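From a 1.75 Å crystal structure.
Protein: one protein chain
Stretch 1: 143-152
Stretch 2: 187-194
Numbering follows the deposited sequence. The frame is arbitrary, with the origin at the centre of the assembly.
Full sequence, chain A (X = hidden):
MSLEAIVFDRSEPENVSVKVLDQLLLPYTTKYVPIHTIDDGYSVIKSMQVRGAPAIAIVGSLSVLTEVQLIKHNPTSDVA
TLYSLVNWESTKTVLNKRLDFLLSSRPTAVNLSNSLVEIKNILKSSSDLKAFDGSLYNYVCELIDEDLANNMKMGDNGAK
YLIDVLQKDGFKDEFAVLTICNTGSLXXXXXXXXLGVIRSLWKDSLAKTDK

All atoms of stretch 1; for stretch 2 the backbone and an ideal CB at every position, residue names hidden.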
# COMPACT_ATOMS: atom_id res chain seq x y z
N LEU A 143 -30.92 -12.42 12.35
CA LEU A 143 -29.89 -11.56 11.76
C LEU A 143 -28.73 -12.42 11.23
O LEU A 143 -28.29 -12.27 10.07
CB LEU A 143 -29.39 -10.53 12.79
CG LEU A 143 -28.20 -9.66 12.39
CD1 LEU A 143 -28.60 -8.63 11.33
CD2 LEU A 143 -27.54 -8.99 13.61
N ILE A 144 -28.25 -13.32 12.07
CA ILE A 144 -27.12 -14.16 11.71
C ILE A 144 -27.52 -15.16 10.61
O ILE A 144 -26.82 -15.32 9.61
CB ILE A 144 -26.56 -14.87 12.98
CG1 ILE A 144 -25.87 -13.85 13.89
CG2 ILE A 144 -25.59 -16.00 12.59
CD1 ILE A 144 -25.66 -14.31 15.32
N ASP A 145 -28.65 -15.84 10.78
CA ASP A 145 -28.96 -16.90 9.82
C ASP A 145 -29.28 -16.32 8.44
O ASP A 145 -28.91 -16.89 7.41
CB ASP A 145 -30.13 -17.75 10.32
CG ASP A 145 -29.76 -18.59 11.52
OD1 ASP A 145 -28.55 -18.70 11.84
OD2 ASP A 145 -30.62 -19.19 12.21
N GLU A 146 -29.97 -15.18 8.44
CA GLU A 146 -30.20 -14.45 7.19
C GLU A 146 -28.91 -13.90 6.58
O GLU A 146 -28.75 -13.91 5.36
CB GLU A 146 -31.23 -13.34 7.37
CG GLU A 146 -32.64 -13.86 7.66
CD GLU A 146 -33.65 -12.77 7.95
OE1 GLU A 146 -33.38 -11.58 7.66
OE2 GLU A 146 -34.74 -13.09 8.48
N ASP A 147 -27.98 -13.43 7.41
CA ASP A 147 -26.71 -12.94 6.87
C ASP A 147 -26.02 -14.04 6.07
O ASP A 147 -25.60 -13.81 4.94
CB ASP A 147 -25.81 -12.41 7.98
CG ASP A 147 -24.54 -11.80 7.45
OD1 ASP A 147 -24.59 -10.61 7.08
OD2 ASP A 147 -23.46 -12.43 7.37
N LEU A 148 -25.92 -15.24 6.64
CA LEU A 148 -25.27 -16.37 5.98
C LEU A 148 -26.02 -16.80 4.73
O LEU A 148 -25.42 -17.02 3.67
CB LEU A 148 -25.14 -17.54 6.95
CG LEU A 148 -24.58 -18.85 6.40
CD1 LEU A 148 -23.15 -18.63 5.90
CD2 LEU A 148 -24.61 -19.89 7.50
N ALA A 149 -27.34 -16.94 4.84
CA ALA A 149 -28.13 -17.39 3.70
C ALA A 149 -28.06 -16.35 2.57
O ALA A 149 -27.98 -16.72 1.39
CB ALA A 149 -29.58 -17.61 4.09
N ASN A 150 -28.10 -15.07 2.94
CA ASN A 150 -28.08 -14.01 1.94
C ASN A 150 -26.68 -13.89 1.33
O ASN A 150 -26.55 -13.54 0.16
CB ASN A 150 -28.55 -12.67 2.54
CG ASN A 150 -30.04 -12.64 2.82
OD1 ASN A 150 -30.80 -13.42 2.24
ND2 ASN A 150 -30.47 -11.75 3.71
N ASN A 151 -25.64 -14.16 2.11
CA ASN A 151 -24.29 -14.16 1.54
C ASN A 151 -24.19 -15.22 0.46
O ASN A 151 -23.61 -15.00 -0.61
CB ASN A 151 -23.25 -14.44 2.62
CG ASN A 151 -23.08 -13.25 3.56
OD1 ASN A 151 -23.51 -12.13 3.26
ND2 ASN A 151 -22.44 -13.49 4.70
N MSE A 152 -24.74 -16.39 0.73
CA MSE A 152 -24.72 -17.43 -0.30
C MSE A 152 -25.55 -17.05 -1.51
O MSE A 152 -25.11 -17.23 -2.66
CB MSE A 152 -25.14 -18.77 0.29
CG MSE A 152 -24.14 -19.18 1.35
SE MSE A 152 -24.54 -20.95 2.08
CE MSE A 152 -26.33 -20.70 2.72
N UNK A 187 -15.52 -11.29 7.98
CA UNK A 187 -16.19 -9.99 7.98
C UNK A 187 -17.70 -10.10 8.21
O UNK A 187 -18.40 -9.09 8.24
CB UNK A 187 -15.93 -9.27 6.65
N UNK A 188 -18.18 -11.33 8.37
CA UNK A 188 -19.62 -11.61 8.28
C UNK A 188 -19.97 -12.81 9.17
O UNK A 188 -19.16 -13.24 9.98
CB UNK A 188 -20.03 -11.88 6.83
N UNK A 189 -21.17 -13.36 9.00
CA UNK A 189 -21.53 -14.57 9.73
C UNK A 189 -20.90 -15.79 9.05
O UNK A 189 -21.00 -16.92 9.57
CB UNK A 189 -23.05 -14.72 9.81
N UNK A 190 -20.26 -15.59 7.90
CA UNK A 190 -19.72 -16.70 7.13
C UNK A 190 -20.01 -16.59 5.65
O UNK A 190 -21.01 -16.00 5.25
CB UNK A 190 -20.28 -18.02 7.66
N UNK A 191 -19.11 -17.15 4.84
CA UNK A 191 -19.20 -17.13 3.37
C UNK A 191 -18.85 -15.77 2.71
O UNK A 191 -17.96 -15.69 1.87
CB UNK A 191 -20.62 -17.53 2.96
N UNK A 192 -19.54 -14.71 3.11
CA UNK A 192 -19.07 -13.37 2.78
C UNK A 192 -19.83 -12.74 1.62
O UNK A 192 -20.72 -13.36 1.03
CB UNK A 192 -17.58 -13.41 2.45
N UNK A 193 -19.44 -11.51 1.30
CA UNK A 193 -20.13 -10.73 0.28
C UNK A 193 -19.29 -10.76 -0.99
O UNK A 193 -19.48 -11.66 -1.80
CB UNK A 193 -20.38 -9.29 0.75
N UNK A 194 -18.37 -9.82 -1.19
CA UNK A 194 -17.54 -9.92 -2.39
C UNK A 194 -16.77 -11.25 -2.41
O UNK A 194 -16.67 -11.89 -3.46
CB UNK A 194 -16.57 -8.74 -2.46

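Stretch 1 is one continuous helical segment, and the face it turns to the loop carries I144, D147, L148, N151 and M152. Position 187 lies beyond reach of it: no atom of the helix comes within 5.5 Å of its ideal CB, so stretch 1 sets no preference. The residue is A187.

At position 188 the CA-to-CB bond points toward the helix, and the ideal CB lies 3.5 Å from D147 OD2 and 3.6 Å from N151 ND2. A carboxylate and an amide so close leave little room, which favours a short side chain, polar or small: serine, threonine, alanine or perhaps cysteine. The deposited residue is T188, with chi1 in the p well. Its OG1 accepts a hydrogen bond from the backbone N of position 190 at 3.0 Å, tying the loop to itself, and stands 3.3 Å from N151 ND2.

Position 189 also points at the helix. Its ideal CB is 3.4 Å from D147 OD2, 3.8 Å from I144 O and 4.3 Å from L148 N. The backbone N of position 189 already donates a hydrogen bond to D147 OD2 at 3.0 Å. Space is short and an acceptor is at hand, so a small donor such as serine fits best; alanine would fit but leave the carboxylate with less, and threonine is conceivable. S189 is found, in the p rotamer. Its OG donates to D147 OD2 at 2.8 Å, so that side chain and backbone of one residue converge on a single carboxylate oxygen. N151 ND2 adds a weak bond to the same D147 OD2 at 3.0 Å from within the helix.

Position 190 has phi/psi of 136/151, where a CB would jam against the preceding carbonyl O; it would also lie a tight 3.4 Å from L148 CD1. The backbone angles alone call for glycine, the crowding at L148 CD1 points the same way, and G190 is present. Its backbone still takes part: N151 ND2 donates to G190 O at 2.9 Å with a nearly straight N-H...O angle of 165°.

At position 191 the CA-to-CB bond again points toward the helix, with L148 CD1, N151 CB and M152 CG all 4.0 to 4.2 Å from the ideal CB. The positive phi of 75° is unusual for a residue with a side chain, but the carbon surroundings suit a leucine, methionine or aromatic residue. Y191 adopts chi1 t and lays one ring face under M152, whose CG is 4.0 Å from the centroid of the Y191 ring in a CH-pi contact. N151 O approaches the ring edge, 3.7 Å from Y191 CD2, and Y191 OH is bonded elsewhere in the structure.

Position 192 points away, but phi/psi of 102/179 again demands glycine. G192 brings its carbonyl O to 3.2 Å from N151 CB, where it finds no polar partner.

Position 193 is set sideways, its ideal CB 4.9 Å from N151 OD1, and precedes a helix; serine, threonine, asparagine or aspartate are usual there. T193 makes no capping bond, while its CG2 lies 3.7 Å from N151 OD1. Position 194, out of reach, is A194.

Stretch 2, residues 187-194: ATSGYGTA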
# COMPACT_ATOMS: atom_id res chain seq x y z
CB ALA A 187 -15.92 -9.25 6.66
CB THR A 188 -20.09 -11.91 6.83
OG1 THR A 188 -19.56 -13.16 6.36
CG2 THR A 188 -19.60 -10.86 5.82
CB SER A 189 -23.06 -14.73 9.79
OG SER A 189 -23.56 -14.97 8.48
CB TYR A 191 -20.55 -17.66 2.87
CG TYR A 191 -20.48 -18.11 1.43
CD1 TYR A 191 -19.93 -19.34 1.10
CD2 TYR A 191 -20.94 -17.29 0.40
CE1 TYR A 191 -19.85 -19.76 -0.20
CE2 TYR A 191 -20.87 -17.70 -0.91
CZ TYR A 191 -20.32 -18.94 -1.21
OH TYR A 191 -20.22 -19.40 -2.50
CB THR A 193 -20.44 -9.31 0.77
OG1 THR A 193 -19.23 -8.65 1.18
CG2 THR A 193 -21.30 -9.39 2.03
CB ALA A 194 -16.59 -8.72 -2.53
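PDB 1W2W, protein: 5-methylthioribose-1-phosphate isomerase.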